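Local structure of encapsidation protein (Bacillus phage phi29, 5HD9) at residues Ile20-Ile25 with Leu153-Ser158; Ile25-Ala30 with Glu186-Leu191. The protein powers packaging of the phi29 genome into the viral capsid as the motor ATPase, with an ASCE-type P-loop fold that probably binds and hydrolyses ATP. All coordinates share one frame; numbering follows the deposited sequence.

Contact 1. Residues Ile20-Ile25 with Leu153-Ser158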
ATOM      1  N   ILE A  20       2.405   1.252 -10.763  1.00 15.20           N
ATOM      2  CA  ILE A  20       2.141   2.573 -11.326  1.00 17.80           C
ATOM      3  C   ILE A  20       1.448   2.491 -12.681  1.00 21.67           C
ATOM      4  O   ILE A  20       1.372   1.425 -13.294  1.00 21.64           O
ATOM      5  CB  ILE A  20       3.445   3.384 -11.461  1.00 20.85           C
ATOM      6  CG1 ILE A  20       4.406   2.710 -12.449  1.00 19.26           C
ATOM      7  CG2 ILE A  20       4.098   3.543 -10.088  1.00 21.56           C
ATOM      8  CD1 ILE A  20       5.678   3.498 -12.704  1.00 18.42           C
ATOM      9  N   GLY A  21       0.939   3.629 -13.140  1.00 22.04           N
ATOM     10  CA  GLY A  21       0.120   3.671 -14.335  1.00 26.11           C
ATOM     11  C   GLY A  21      -1.213   2.992 -14.089  1.00 29.42           C
ATOM     12  O   GLY A  21      -1.991   2.773 -15.017  1.00 32.84           O
ATOM     13  N   ALA A  22      -1.462   2.653 -12.827  1.00 30.42           N
ATOM     14  CA  ALA A  22      -2.656   1.921 -12.432  1.00 34.26           C
ATOM     15  C   ALA A  22      -3.912   2.691 -12.799  1.00 46.63           C
ATOM     16  O   ALA A  22      -4.196   3.739 -12.227  1.00 56.45           O
ATOM     17  CB  ALA A  22      -2.626   1.639 -10.932  1.00 28.16           C
ATOM     18  N   ARG A  23      -4.669   2.176 -13.758  1.00 44.38           N
ATOM     19  CA  ARG A  23      -5.913   2.823 -14.141  1.00 43.88           C
ATOM     20  C   ARG A  23      -7.045   2.292 -13.270  1.00 46.97           C
ATOM     21  O   ARG A  23      -7.090   1.105 -12.936  1.00 46.28           O
ATOM     22  CB  ARG A  23      -6.181   2.620 -15.628  1.00 41.03           C
ATOM     23  CG  ARG A  23      -5.249   3.473 -16.472  1.00 42.13           C
ATOM     24  CD  ARG A  23      -5.200   3.036 -17.918  1.00 42.75           C
ATOM     25  NE  ARG A  23      -6.240   3.664 -18.728  1.00 43.42           N
ATOM     26  CZ  ARG A  23      -6.881   3.061 -19.726  1.00 40.32           C
ATOM     27  NH1 ARG A  23      -6.608   1.801 -20.037  1.00 37.82           N
ATOM     28  NH2 ARG A  23      -7.804   3.718 -20.410  1.00 44.36           N
ATOM     29  N   GLY A  24      -7.942   3.200 -12.904  1.00 51.56           N
ATOM     30  CA  GLY A  24      -8.855   3.005 -11.793  1.00 52.96           C
ATOM     31  C   GLY A  24      -9.662   1.726 -11.762  1.00 52.70           C
ATOM     32  O   GLY A  24     -10.350   1.403 -12.729  1.00 59.21           O
ATOM     33  N   ILE A  25      -9.517   1.004 -10.647  1.00 46.13           N
ATOM     34  CA  ILE A  25     -10.423  -0.066 -10.195  1.00 44.18           C
ATOM     35  C   ILE A  25      -9.666  -1.083  -9.334  1.00 36.84           C
ATOM     36  O   ILE A  25      -9.838  -1.127  -8.109  1.00 35.76           O
ATOM     37  CB  ILE A  25     -11.167  -0.834 -11.366  1.00 51.23           C
ATOM     38  CG1 ILE A  25     -12.174  -1.838 -10.777  1.00 50.82           C
ATOM     39  CG2 ILE A  25     -10.203  -1.490 -12.401  1.00 36.34           C
ATOM     40  CD1 ILE A  25     -12.580  -2.986 -11.711  1.00 41.23           C
ATOM     41  N   LEU A 153       1.019   2.403  -4.539  1.00 14.32           N
ATOM     42  CA  LEU A 153       0.172   2.462  -5.727  1.00 15.83           C
ATOM     43  C   LEU A 153       0.007   3.889  -6.239  1.00 18.78           C
ATOM     44  O   LEU A 153      -0.059   4.838  -5.456  1.00 17.24           O
ATOM     45  CB  LEU A 153      -1.211   1.882  -5.429  1.00 16.00           C
ATOM     46  CG  LEU A 153      -1.300   0.566  -4.655  1.00 16.38           C
ATOM     47  CD1 LEU A 153      -2.743   0.320  -4.252  1.00 19.82           C
ATOM     48  CD2 LEU A 153      -0.769  -0.592  -5.483  1.00 18.06           C
ATOM     49  N   SER A 154      -0.083   4.031  -7.557  1.00 15.50           N
ATOM     50  CA  SER A 154      -0.371   5.326  -8.166  1.00 16.82           C
ATOM     51  C   SER A 154      -0.984   5.168  -9.548  1.00 19.85           C
ATOM     52  O   SER A 154      -0.626   4.256 -10.295  1.00 20.79           O
ATOM     53  CB  SER A 154       0.900   6.172  -8.263  1.00 17.71           C
ATOM     54  OG  SER A 154       0.638   7.396  -8.928  1.00 17.72           O
ATOM     55  N   ASN A 155      -1.911   6.062  -9.878  1.00 20.69           N
ATOM     56  CA  ASN A 155      -2.463   6.133 -11.223  1.00 24.81           C
ATOM     57  C   ASN A 155      -1.496   6.869 -12.138  1.00 24.88           C
ATOM     58  O   ASN A 155      -1.603   6.804 -13.363  1.00 26.60           O
ATOM     59  CB  ASN A 155      -3.828   6.828 -11.224  1.00 31.39           C
ATOM     60  CG  ASN A 155      -4.819   6.188 -10.266  1.00 44.74           C
ATOM     61  OD1 ASN A 155      -5.404   6.868  -9.425  1.00 49.07           O
ATOM     62  ND2 ASN A 155      -5.016   4.880 -10.394  1.00 50.65           N
ATOM     63  N   ALA A 156      -0.549   7.575 -11.529  1.00 23.71           N
ATOM     64  CA  ALA A 156       0.470   8.295 -12.275  1.00 24.37           C
ATOM     65  C   ALA A 156       1.601   7.360 -12.657  1.00 24.36           C
ATOM     66  O   ALA A 156       1.658   6.212 -12.216  1.00 24.08           O
ATOM     67  CB  ALA A 156       1.004   9.459 -11.463  1.00 26.30           C
ATOM     68  N   VAL A 157       2.507   7.865 -13.480  1.00 27.33           N
ATOM     69  CA  VAL A 157       3.647   7.085 -13.921  1.00 31.26           C
ATOM     70  C   VAL A 157       4.812   8.063 -14.085  1.00 35.19           C
ATOM     71  O   VAL A 157       5.476   8.126 -15.115  1.00 41.59           O
ATOM     72  CB  VAL A 157       3.301   6.288 -15.217  1.00 33.36           C
ATOM     73  CG1 VAL A 157       2.706   7.203 -16.272  1.00 41.17           C
ATOM     74  CG2 VAL A 157       4.497   5.484 -15.754  1.00 30.17           C
ATOM     75  N   SER A 158       5.023   8.857 -13.038  1.00 31.92           N
ATOM     76  CA  SER A 158       6.213   9.687 -12.931  1.00 31.25           C
ATOM     77  C   SER A 158       7.384   8.795 -12.560  1.00 26.57           C
ATOM     78  O   SER A 158       7.514   8.364 -11.415  1.00 21.11           O
ATOM     79  CB  SER A 158       6.029  10.791 -11.890  1.00 32.25           C
ATOM     80  OG  SER A 158       7.235  11.511 -11.700  1.00 34.44           O
TER
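Ile20 leads out of strand 16-19 into the loop that joins it to helix 26-42, and Gly21 begins what the sequence suggests is the P-loop (Walker A) of this ASCE ATPase. The loop runs beside the turn that leaves the neighbouring parallel strand, 149-153. Ile20 has CG1 in the crowded position between backbone N and carbonyl carbon (chi1 64°), and its outstretched tip CD1 meets Val157 CG2 at 3.8 Å, the two side chains crossing at about a right angle. On the backbone side, Ile20 CA leans its C-H on Ser154 O, 3.4 Å away.

Gly21 follows with positive phi, and its N-H gives a nearly straight bond (163°) to Ala156 O at 2.8 Å, approaching from above the carbonyl plane. Ala156 O is offered here by an ST turn: Ser154 OG accepts the Ala156 N-H at 2.9 Å and curls the chain as it leaves the sheet.

Ala22 N gives its hydrogen to Ser154 O at 3.1 Å. This bond is more bent at the hydrogen (140°), but the donor lies in the carbonyl plane on a lone pair. The Ser154 backbone also pairs with Val19 in the sheet; the two loop bonds beyond, from Gly21 and Ala22, no longer keep the parallel register. Ala22 CB also sits against Ser154 O.

Asn155 approaches Ala22 O twice: its CA points a C-H at the oxygen from 3.1 Å, and its CG, beside the backbone N, turns an amide N-H at the same atom. Ala22 O lies nearly in the Asn155 amide plane, while the donor stands above the Ala22 carbonyl plane, and Asn155 ND2 reaches Ala22 O in the model at only 2.3 Å, very short for a hydrogen bond.

Contact 2. Residues Ile25-Ala30 with Glu186-Leu191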
ATOM      1  N   ILE A  25      -9.517   1.004 -10.647  1.00 46.13           N
ATOM      2  CA  ILE A  25     -10.423  -0.066 -10.195  1.00 44.18           C
ATOM      3  C   ILE A  25      -9.666  -1.083  -9.334  1.00 36.84           C
ATOM      4  O   ILE A  25      -9.838  -1.127  -8.109  1.00 35.76           O
ATOM      5  CB  ILE A  25     -11.167  -0.834 -11.366  1.00 51.23           C
ATOM      6  CG1 ILE A  25     -12.174  -1.838 -10.777  1.00 50.82           C
ATOM      7  CG2 ILE A  25     -10.203  -1.490 -12.401  1.00 36.34           C
ATOM      8  CD1 ILE A  25     -12.580  -2.986 -11.711  1.00 41.23           C
ATOM      9  N   GLY A  26      -8.793  -1.857  -9.964  1.00 23.78           N
ATOM     10  CA  GLY A  26      -8.446  -3.164  -9.447  1.00 21.95           C
ATOM     11  C   GLY A  26      -7.286  -3.179  -8.486  1.00 20.09           C
ATOM     12  O   GLY A  26      -7.267  -3.956  -7.536  1.00 21.36           O
ATOM     13  N   LYS A  27      -6.316  -2.314  -8.749  1.00 19.82           N
ATOM     14  CA  LYS A  27      -5.076  -2.289  -7.996  1.00 22.25           C
ATOM     15  C   LYS A  27      -5.371  -1.937  -6.540  1.00 17.88           C
ATOM     16  O   LYS A  27      -4.957  -2.644  -5.621  1.00 16.62           O
ATOM     17  CB  LYS A  27      -4.094  -1.288  -8.619  1.00 23.72           C
ATOM     18  CG  LYS A  27      -3.387  -1.776  -9.892  1.00 32.24           C
ATOM     19  CD  LYS A  27      -4.326  -2.263 -11.007  1.00 33.55           C
ATOM     20  CE  LYS A  27      -5.173  -1.146 -11.608  1.00 30.06           C
ATOM     21  NZ  LYS A  27      -5.546  -1.421 -13.028  1.00 30.93           N
ATOM     22  N   SER A  28      -6.113  -0.854  -6.341  1.00 15.62           N
ATOM     23  CA  SER A  28      -6.476  -0.407  -5.001  1.00 15.50           C
ATOM     24  C   SER A  28      -7.408  -1.408  -4.337  1.00 14.45           C
ATOM     25  O   SER A  28      -7.269  -1.721  -3.152  1.00 14.66           O
ATOM     26  CB  SER A  28      -7.139   0.969  -5.062  1.00 20.71           C
ATOM     27  OG  SER A  28      -6.216   1.952  -5.495  1.00 24.53           O
ATOM     28  N   TYR A  29      -8.367  -1.898  -5.111  1.00 14.48           N
ATOM     29  CA  TYR A  29      -9.296  -2.919  -4.649  1.00 14.18           C
ATOM     30  C   TYR A  29      -8.555  -4.178  -4.205  1.00 13.44           C
ATOM     31  O   TYR A  29      -8.774  -4.687  -3.106  1.00 13.57           O
ATOM     32  CB  TYR A  29     -10.286  -3.259  -5.761  1.00 14.76           C
ATOM     33  CG  TYR A  29     -11.306  -4.310  -5.388  1.00 16.89           C
ATOM     34  CD1 TYR A  29     -11.019  -5.662  -5.513  1.00 18.94           C
ATOM     35  CD2 TYR A  29     -12.564  -3.948  -4.930  1.00 20.44           C
ATOM     36  CE1 TYR A  29     -11.952  -6.623  -5.178  1.00 23.75           C
ATOM     37  CE2 TYR A  29     -13.503  -4.899  -4.595  1.00 24.34           C
ATOM     38  CZ  TYR A  29     -13.193  -6.234  -4.721  1.00 28.30           C
ATOM     39  OH  TYR A  29     -14.134  -7.179  -4.387  1.00 33.73           O
ATOM     40  N   ALA A  30      -7.683  -4.676  -5.075  1.00 13.46           N
ATOM     41  CA  ALA A  30      -6.916  -5.883  -4.798  1.00 14.40           C
ATOM     42  C   ALA A  30      -6.118  -5.752  -3.506  1.00 14.35           C
ATOM     43  O   ALA A  30      -5.966  -6.720  -2.758  1.00 13.39           O
ATOM     44  CB  ALA A  30      -5.985  -6.193  -5.961  1.00 16.73           C
ATOM     45  N   GLU A 186       5.992  -2.416 -10.982  1.00 12.99           N
ATOM     46  CA  GLU A 186       5.041  -3.014 -11.911  1.00 14.22           C
ATOM     47  C   GLU A 186       4.260  -1.937 -12.653  1.00 14.18           C
ATOM     48  O   GLU A 186       3.770  -0.988 -12.048  1.00 14.07           O
ATOM     49  CB  GLU A 186       4.063  -3.945 -11.188  1.00 17.38           C
ATOM     50  CG  GLU A 186       3.159  -4.720 -12.151  1.00 17.85           C
ATOM     51  CD  GLU A 186       2.127  -5.567 -11.444  1.00 18.98           C
ATOM     52  OE1 GLU A 186       1.856  -5.303 -10.253  1.00 17.85           O
ATOM     53  OE2 GLU A 186       1.586  -6.498 -12.080  1.00 18.62           O
ATOM     54  N   ILE A 187       4.159  -2.092 -13.967  1.00 13.86           N
ATOM     55  CA  ILE A 187       3.294  -1.247 -14.781  1.00 15.29           C
ATOM     56  C   ILE A 187       2.233  -2.145 -15.410  1.00 15.92           C
ATOM     57  O   ILE A 187       2.436  -2.689 -16.494  1.00 16.19           O
ATOM     58  CB  ILE A 187       4.083  -0.487 -15.864  1.00 18.86           C
ATOM     59  CG1 ILE A 187       5.123   0.422 -15.206  1.00 19.25           C
ATOM     60  CG2 ILE A 187       3.140   0.353 -16.715  1.00 22.00           C
ATOM     61  CD1 ILE A 187       6.166   0.972 -16.151  1.00 21.14           C
ATOM     62  N   PRO A 188       1.100  -2.326 -14.714  1.00 17.28           N
ATOM     63  CA  PRO A 188       0.099  -3.274 -15.212  1.00 20.20           C
ATOM     64  C   PRO A 188      -0.543  -2.823 -16.517  1.00 21.74           C
ATOM     65  O   PRO A 188      -0.836  -1.641 -16.686  1.00 24.98           O
ATOM     66  CB  PRO A 188      -0.945  -3.319 -14.087  1.00 21.44           C
ATOM     67  CG  PRO A 188      -0.297  -2.688 -12.901  1.00 21.88           C
ATOM     68  CD  PRO A 188       0.685  -1.710 -13.443  1.00 20.08           C
ATOM     69  N   ASP A 189      -0.749  -3.771 -17.422  1.00 23.91           N
ATOM     70  CA  ASP A 189      -1.462  -3.519 -18.669  1.00 31.87           C
ATOM     71  C   ASP A 189      -2.831  -4.186 -18.597  1.00 30.10           C
ATOM     72  O   ASP A 189      -3.343  -4.699 -19.592  1.00 33.95           O
ATOM     73  CB  ASP A 189      -0.662  -4.047 -19.865  1.00 41.06           C
ATOM     74  CG  ASP A 189      -0.247  -5.499 -19.695  1.00 46.11           C
ATOM     75  OD1 ASP A 189      -1.116  -6.389 -19.811  1.00 47.84           O
ATOM     76  OD2 ASP A 189       0.951  -5.752 -19.450  1.00 47.63           O
ATOM     77  N   SER A 190      -3.419  -4.158 -17.404  1.00 29.96           N
ATOM     78  CA  SER A 190      -4.603  -4.957 -17.099  1.00 33.86           C
ATOM     79  C   SER A 190      -5.845  -4.533 -17.880  1.00 32.28           C
ATOM     80  O   SER A 190      -6.663  -5.381 -18.249  1.00 34.26           O
ATOM     81  CB  SER A 190      -4.897  -4.898 -15.594  1.00 39.82           C
ATOM     82  OG  SER A 190      -5.048  -3.563 -15.141  1.00 41.70           O
ATOM     83  N   LEU A 191      -5.987  -3.235 -18.134  1.00 27.87           N
ATOM     84  CA  LEU A 191      -7.199  -2.710 -18.760  1.00 30.02           C
ATOM     85  C   LEU A 191      -7.005  -2.381 -20.243  1.00 29.57           C
ATOM     86  O   LEU A 191      -7.841  -1.715 -20.855  1.00 31.14           O
ATOM     87  CB  LEU A 191      -7.688  -1.477 -17.995  1.00 31.91           C
ATOM     88  CG  LEU A 191      -8.105  -1.782 -16.547  1.00 36.24           C
ATOM     89  CD1 LEU A 191      -8.449  -0.514 -15.781  1.00 40.57           C
ATOM     90  CD2 LEU A 191      -9.279  -2.754 -16.503  1.00 36.87           C
TER
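Lys27 brings its CG up to the CG corner of the Pro188 ring, edge on and loosely at 4.4 Å, and then carries its ammonium group past the ring to Ser190. Two bends do this: chi2 (54°) and chi3 (67°) fold the chain back toward the preceding loop instead of letting it extend away from helix 26-42. At the end, Lys27 NZ donates to Ser190 OG at 3.0 Å. That hydroxyl stands in the crowded position between its own backbone N and carbonyl carbon (chi1 56°), which puts it in front of the lysine. A second bond, from NZ to Arg23 O, fixes the ammonium between the glycine-rich loop and the 186-191 segment. Both of these partners are uncharged oxygens, which would stabilise the positive charge through their dipoles. Val19 and Tyr4 also touch the lysine side chain.

Leu191 closes the outer end. Its CD1 lies 4.1 Å from Lys27 NZ and meets Ile25 CG2 at 3.9 Å, the two branched side chains crossing obliquely. Ile25 CG1 is anti to the backbone N, so CG2 is the methyl left in the crowded position, and that methyl makes the touch.

Ile25 is the N-cap residue. Past it the helix starts with a weak bond from Tyr29 N to Ile25 O at 3.4 Å and a short one from Ala30 N to Gly26 O at 2.6 Å. Ser28, next to the lysine, turns its OG to Asp115 OD2 at the end of strand 109-115. A lysine and serine in the first turn of a helix after a glycine-rich loop are consistent with the Walker A motif of P-loop ATPases, with Asp115 probably the Walker B aspartate.

Overall arrangement
From the N terminus, strand 16-19 leads into 20-25, the first half of contact 1, and the chain passes through Ile25, shared by both contacts, into the start of helix 26-42, the first half of contact 2. Much later, strand 149-153 delivers 153-158 and closes contact 1; strand 183-186 then delivers 186-191 and closes contact 2. The segments alternate, so the two long loops cross rather than nest. Strand 16-19 lies between strands 149-153 and 183-186 in the sheet, and the glycine-rich loop is thus tied to the exits of both neighbours. With centres 8 Å apart, the contacts join where Ile20 N probably bonds Glu186 O.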